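Local structure of Lys-gingipain catalytic subunit (Porphyromonas gingivalis, 6I9A) at residues V136-L150 and G361-K373. The protein is a secreted cysteine endopeptidase that cleaves proteins after lysine, hydrolysing haemoglobin, collagen and immunoglobulins, and may act as a virulence factor in periodontal disease. Residues are numbered along the deposited sequence; the frame is centred on the assembly and turned at random.
Sequences VLMYEKATMPDKSYL and GDGSVMPYRAMPK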
loop_
_atom_site.group_PDB
_atom_site.type_symbol
_atom_site.label_atom_id
_atom_site.label_comp_id
_atom_site.label_asym_id
_atom_site.label_seq_id
_atom_site.Cartn_x
_atom_site.Cartn_y
_atom_site.Cartn_z
ATOM N N VAL A 136 2.446 11.195 -2.019
ATOM C CA VAL A 136 2.197 10.108 -2.988
ATOM C C VAL A 136 2.626 10.510 -4.389
ATOM O O VAL A 136 3.286 9.750 -5.072
ATOM C CB VAL A 136 0.708 9.711 -2.974
ATOM C CG1 VAL A 136 0.398 8.769 -4.121
ATOM C CG2 VAL A 136 0.347 9.109 -1.622
ATOM N N LEU A 137 2.266 11.731 -4.817
ATOM C CA LEU A 137 2.572 12.193 -6.173
ATOM C C LEU A 137 4.085 12.281 -6.375
ATOM O O LEU A 137 4.601 11.859 -7.413
ATOM C CB LEU A 137 1.928 13.576 -6.425
ATOM C CG LEU A 137 0.401 13.588 -6.540
ATOM C CD1 LEU A 137 -0.134 15.002 -6.657
ATOM C CD2 LEU A 137 -0.028 12.795 -7.775
ATOM N N MET A 138 4.803 12.841 -5.390
ATOM C CA MET A 138 6.252 12.941 -5.556
ATOM C C MET A 138 6.879 11.561 -5.640
ATOM O O MET A 138 7.760 11.288 -6.460
ATOM C CB MET A 138 6.868 13.721 -4.397
ATOM C CG MET A 138 8.382 13.675 -4.472
ATOM S SD MET A 138 9.247 14.930 -3.518
ATOM C CE MET A 138 8.931 16.375 -4.597
ATOM N N TYR A 139 6.385 10.629 -4.794
ATOM C CA TYR A 139 6.973 9.302 -4.788
ATOM C C TYR A 139 6.689 8.543 -6.082
ATOM O O TYR A 139 7.600 7.989 -6.723
ATOM C CB TYR A 139 6.419 8.513 -3.576
ATOM C CG TYR A 139 7.089 7.164 -3.405
ATOM C CD1 TYR A 139 8.278 7.041 -2.673
ATOM C CD2 TYR A 139 6.544 6.012 -3.977
ATOM C CE1 TYR A 139 8.899 5.826 -2.527
ATOM C CE2 TYR A 139 7.163 4.780 -3.828
ATOM C CZ TYR A 139 8.316 4.688 -3.073
ATOM O OH TYR A 139 8.909 3.464 -2.906
ATOM N N GLU A 140 5.421 8.537 -6.520
ATOM C CA GLU A 140 5.018 7.753 -7.700
ATOM C C GLU A 140 5.488 8.356 -9.028
ATOM O O GLU A 140 5.754 7.613 -9.977
ATOM C CB GLU A 140 3.493 7.593 -7.747
ATOM C CG GLU A 140 2.942 6.800 -6.575
ATOM C CD GLU A 140 1.562 6.270 -6.926
ATOM O OE1 GLU A 140 0.655 7.080 -7.215
ATOM O OE2 GLU A 140 1.363 5.033 -6.878
ATOM N N LYS A 141 5.555 9.691 -9.094
ATOM C CA LYS A 141 6.073 10.365 -10.292
ATOM C C LYS A 141 7.592 10.457 -10.227
ATOM O O LYS A 141 8.232 10.847 -11.225
ATOM C CB LYS A 141 5.499 11.770 -10.420
ATOM C CG LYS A 141 3.996 11.733 -10.692
ATOM C CD LYS A 141 3.526 13.172 -10.915
ATOM C CE LYS A 141 2.102 13.263 -11.372
ATOM N NZ LYS A 141 1.845 14.644 -11.934
ATOM N N ALA A 142 8.197 10.074 -9.065
ATOM C CA ALA A 142 9.652 10.085 -8.870
ATOM C C ALA A 142 10.264 11.433 -9.197
ATOM O O ALA A 142 11.271 11.529 -9.887
ATOM C CB ALA A 142 10.329 8.967 -9.661
ATOM N N THR A 143 9.664 12.481 -8.593
ATOM C CA THR A 143 10.145 13.862 -8.801
ATOM C C THR A 143 11.023 14.321 -7.642
ATOM O O THR A 143 11.372 15.508 -7.573
ATOM C CB THR A 143 8.937 14.798 -8.964
ATOM O OG1 THR A 143 8.142 14.676 -7.790
ATOM C CG2 THR A 143 8.154 14.529 -10.229
ATOM N N MET A 144 11.432 13.399 -6.740
ATOM C CA MET A 144 12.280 13.815 -5.627
ATOM C C MET A 144 13.681 14.175 -6.134
ATOM O O MET A 144 14.215 13.488 -7.027
ATOM C CB MET A 144 12.346 12.692 -4.556
ATOM C CG MET A 144 13.032 11.413 -5.006
ATOM S SD MET A 144 12.068 10.304 -6.104
ATOM C CE MET A 144 10.849 9.596 -4.979
ATOM N N PRO A 145 14.317 15.204 -5.508
ATOM C CA PRO A 145 15.707 15.585 -5.915
ATOM C C PRO A 145 16.836 14.697 -5.330
ATOM O O PRO A 145 17.989 14.795 -5.798
ATOM C CB PRO A 145 15.854 17.006 -5.383
ATOM C CG PRO A 145 14.960 17.064 -4.183
ATOM C CD PRO A 145 13.743 16.170 -4.548
ATOM N N ASP A 146 16.555 13.903 -4.284
ATOM C CA ASP A 146 17.567 12.986 -3.722
ATOM C C ASP A 146 17.002 11.558 -3.849
ATOM O O ASP A 146 16.647 10.978 -2.810
ATOM C CB ASP A 146 17.985 13.336 -2.248
ATOM C CG ASP A 146 19.017 12.341 -1.673
ATOM O OD1 ASP A 146 19.645 11.636 -2.461
ATOM O OD2 ASP A 146 19.177 12.272 -0.398
ATOM N N LYS A 147 17.218 10.914 -5.030
ATOM C CA LYS A 147 16.733 9.496 -5.184
ATOM C C LYS A 147 17.586 8.515 -4.392
ATOM O O LYS A 147 17.127 7.388 -4.158
ATOM C CB LYS A 147 16.639 9.113 -6.670
ATOM C CG LYS A 147 15.637 10.040 -7.372
ATOM C CD LYS A 147 15.567 9.787 -8.838
ATOM C CE LYS A 147 14.396 10.516 -9.479
ATOM N NZ LYS A 147 14.480 12.026 -9.424
ATOM N N SER A 148 18.781 8.922 -3.942
ATOM C CA SER A 148 19.616 7.989 -3.172
ATOM C C SER A 148 18.926 7.521 -1.865
ATOM O O SER A 148 19.295 6.466 -1.356
ATOM C CB SER A 148 20.976 8.594 -2.857
ATOM O OG SER A 148 20.887 9.540 -1.815
ATOM N N TYR A 149 17.963 8.285 -1.345
ATOM C CA TYR A 149 17.281 7.879 -0.101
ATOM C C TYR A 149 16.563 6.541 -0.335
ATOM O O TYR A 149 16.277 5.827 0.624
ATOM C CB TYR A 149 16.366 8.968 0.452
ATOM C CG TYR A 149 14.912 8.866 0.035
ATOM C CD1 TYR A 149 14.486 9.296 -1.225
ATOM C CD2 TYR A 149 13.966 8.329 0.894
ATOM C CE1 TYR A 149 13.159 9.189 -1.609
ATOM C CE2 TYR A 149 12.637 8.204 0.521
ATOM C CZ TYR A 149 12.231 8.649 -0.726
ATOM O OH TYR A 149 10.925 8.552 -1.155
ATOM N N LEU A 150 16.183 6.259 -1.574
ATOM C CA LEU A 150 15.457 5.032 -1.908
ATOM C C LEU A 150 16.325 3.793 -1.655
ATOM O O LEU A 150 15.799 2.670 -1.527
ATOM C CB LEU A 150 15.032 5.070 -3.375
ATOM C CG LEU A 150 14.004 6.128 -3.712
ATOM C CD1 LEU A 150 13.722 6.172 -5.196
ATOM C CD2 LEU A 150 12.684 5.889 -2.959
ATOM N N GLY A 361 -3.163 5.963 4.426
ATOM C CA GLY A 361 -2.453 6.492 3.270
ATOM C C GLY A 361 -2.726 5.615 2.049
ATOM O O GLY A 361 -3.747 4.924 1.991
ATOM N N ASP A 362 -1.876 5.682 1.023
ATOM C CA ASP A 362 -2.241 5.135 -0.280
ATOM C C ASP A 362 -1.688 3.734 -0.490
ATOM O O ASP A 362 -0.508 3.514 -0.805
ATOM C CB ASP A 362 -1.746 6.099 -1.365
ATOM C CG ASP A 362 -2.204 5.710 -2.770
ATOM O OD1 ASP A 362 -2.776 4.602 -2.927
ATOM O OD2 ASP A 362 -2.029 6.539 -3.700
ATOM N N GLY A 363 -2.581 2.758 -0.358
ATOM C CA GLY A 363 -2.246 1.355 -0.524
ATOM C C GLY A 363 -2.013 0.904 -1.953
ATOM O O GLY A 363 -1.488 -0.191 -2.209
ATOM N N SER A 364 -2.369 1.776 -2.928
ATOM C CA SER A 364 -2.173 1.452 -4.348
ATOM C C SER A 364 -0.790 1.794 -4.860
ATOM O O SER A 364 -0.465 1.474 -5.998
ATOM C CB SER A 364 -3.245 2.101 -5.225
ATOM O OG SER A 364 -3.049 3.504 -5.355
ATOM N N VAL A 365 0.051 2.436 -4.034
ATOM C CA VAL A 365 1.443 2.727 -4.445
ATOM C C VAL A 365 2.171 1.402 -4.621
ATOM O O VAL A 365 1.994 0.442 -3.832
ATOM C CB VAL A 365 2.129 3.596 -3.369
ATOM C CG1 VAL A 365 3.639 3.715 -3.630
ATOM C CG2 VAL A 365 1.489 4.979 -3.284
ATOM N N MET A 366 3.052 1.343 -5.608
ATOM C CA MET A 366 3.989 0.267 -5.835
ATOM C C MET A 366 5.347 0.682 -5.271
ATOM O O MET A 366 6.064 1.468 -5.907
ATOM C CB MET A 366 4.136 -0.088 -7.325
ATOM C CG MET A 366 2.922 -0.771 -7.868
ATOM S SD MET A 366 3.369 -1.659 -9.351
ATOM C CE MET A 366 1.773 -2.324 -9.813
ATOM N N PRO A 367 5.747 0.226 -4.097
ATOM C CA PRO A 367 7.018 0.696 -3.542
ATOM C C PRO A 367 8.178 0.223 -4.385
ATOM O O PRO A 367 8.252 -0.927 -4.834
ATOM C CB PRO A 367 7.072 0.079 -2.123
ATOM C CG PRO A 367 5.599 -0.212 -1.809
ATOM C CD PRO A 367 5.040 -0.660 -3.144
ATOM N N TYR A 368 9.177 1.121 -4.521
ATOM C CA TYR A 368 10.442 0.727 -5.146
ATOM C C TYR A 368 11.205 -0.213 -4.189
ATOM O O TYR A 368 10.899 -0.305 -2.984
ATOM C CB TYR A 368 11.303 1.999 -5.454
ATOM C CG TYR A 368 10.542 3.049 -6.230
ATOM C CD1 TYR A 368 10.017 2.768 -7.489
ATOM C CD2 TYR A 368 10.343 4.319 -5.705
ATOM C CE1 TYR A 368 9.307 3.727 -8.200
ATOM C CE2 TYR A 368 9.639 5.297 -6.403
ATOM C CZ TYR A 368 9.093 4.983 -7.644
ATOM O OH TYR A 368 8.330 5.884 -8.352
ATOM N N ARG A 369 12.169 -0.936 -4.741
ATOM C CA ARG A 369 13.019 -1.834 -3.978
ATOM C C ARG A 369 14.437 -1.415 -4.271
ATOM O O ARG A 369 15.025 -1.819 -5.288
ATOM C CB ARG A 369 12.750 -3.280 -4.348
ATOM C CG ARG A 369 11.372 -3.776 -3.902
ATOM C CD ARG A 369 11.130 -5.261 -4.335
ATOM N NE ARG A 369 10.988 -5.436 -5.785
ATOM C CZ ARG A 369 9.838 -5.328 -6.436
ATOM N NH1 ARG A 369 8.753 -4.947 -5.802
ATOM N NH2 ARG A 369 9.792 -5.510 -7.766
ATOM N N ALA A 370 14.974 -0.557 -3.414
ATOM C CA ALA A 370 16.240 0.169 -3.636
ATOM C C ALA A 370 16.059 1.091 -4.877
ATOM O O ALA A 370 14.955 1.612 -5.066
ATOM C CB ALA A 370 17.426 -0.791 -3.725
ATOM N N MET A 371 17.134 1.392 -5.631
ATOM C CA MET A 371 16.961 2.354 -6.718
ATOM C C MET A 371 16.145 1.747 -7.851
ATOM O O MET A 371 16.550 0.751 -8.440
ATOM C CB MET A 371 18.319 2.801 -7.249
ATOM C CG MET A 371 18.217 3.862 -8.335
ATOM S SD MET A 371 17.626 5.455 -7.747
ATOM C CE MET A 371 19.017 5.983 -6.737
ATOM N N PRO A 372 15.024 2.361 -8.240
ATOM C CA PRO A 372 14.237 1.769 -9.347
ATOM C C PRO A 372 14.993 1.897 -10.682
ATOM O O PRO A 372 15.851 2.772 -10.865
ATOM C CB PRO A 372 12.938 2.568 -9.335
ATOM C CG PRO A 372 13.351 3.926 -8.711
ATOM C CD PRO A 372 14.348 3.526 -7.639
ATOM N N LYS A 373 14.688 0.985 -11.588
ATOM C CA LYS A 373 15.320 0.910 -12.895
ATOM C C LYS A 373 14.749 1.915 -13.857
ATOM O O LYS A 373 13.650 2.431 -13.687
ATOM C CB LYS A 373 15.142 -0.506 -13.451
ATOM C CG LYS A 373 15.940 -1.539 -12.600
ATOM C CD LYS A 373 15.709 -2.971 -13.005
ATOM C CE LYS A 373 14.430 -3.573 -12.472
ATOM N NZ LYS A 373 14.006 -3.064 -11.139
HETATM O O HOH W 1 10.941 2.333 -1.958
HETATM O O HOH W 2 3.334 3.433 -7.582
HETATM O O HOH W 3 -0.669 3.640 -7.880
HETATM O O HOH W 4 13.438 1.830 -2.587
#
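Y139 and Y368 exchange hydrogen bonds between side chain and backbone: the hydroxyl of Y368 donates to Y139 O (OH to O 2.8 Å), while Y368 N donates to Y139 OH over 2.9 Å, at 157°. The side chains run past each other in opposite directions. Y368 CE2 sits over one face of the Y139 ring, toward its rim, with the planes inclined at 31°. With chi1 at -174°, the Y139 side chain extends beside its own carbonyl carbon and reaches the loop after strand 357-361. Water 1 links Y139 OH to Y368 O. V365 CG1 packs 3.7 Å from Y139 CE2. L150 CD1 touches both Y368 CD2 and P372 CD (3.7 Å from the latter). E140 OE2 accepts hydrogen bonds from waters 2 and 3, which lead to M366 N and S364 O, while OE1 accepts from W34 NE1 and forms a salt bridge with K35. D362 OD2 meets K35 in a salt bridge and accepts from W31 NE1; D362 OD1 closes an Asx turn with S364 N (2.9 Å). The Y139-Y368 bonds tie the end of helix 126-141, finished by a Schellman motif at A142, to the loop leading toward the Ig-like domain. K35 probably offsets the repulsion between the E140 and D362 carboxylates, keeping both ionised within this buried interface.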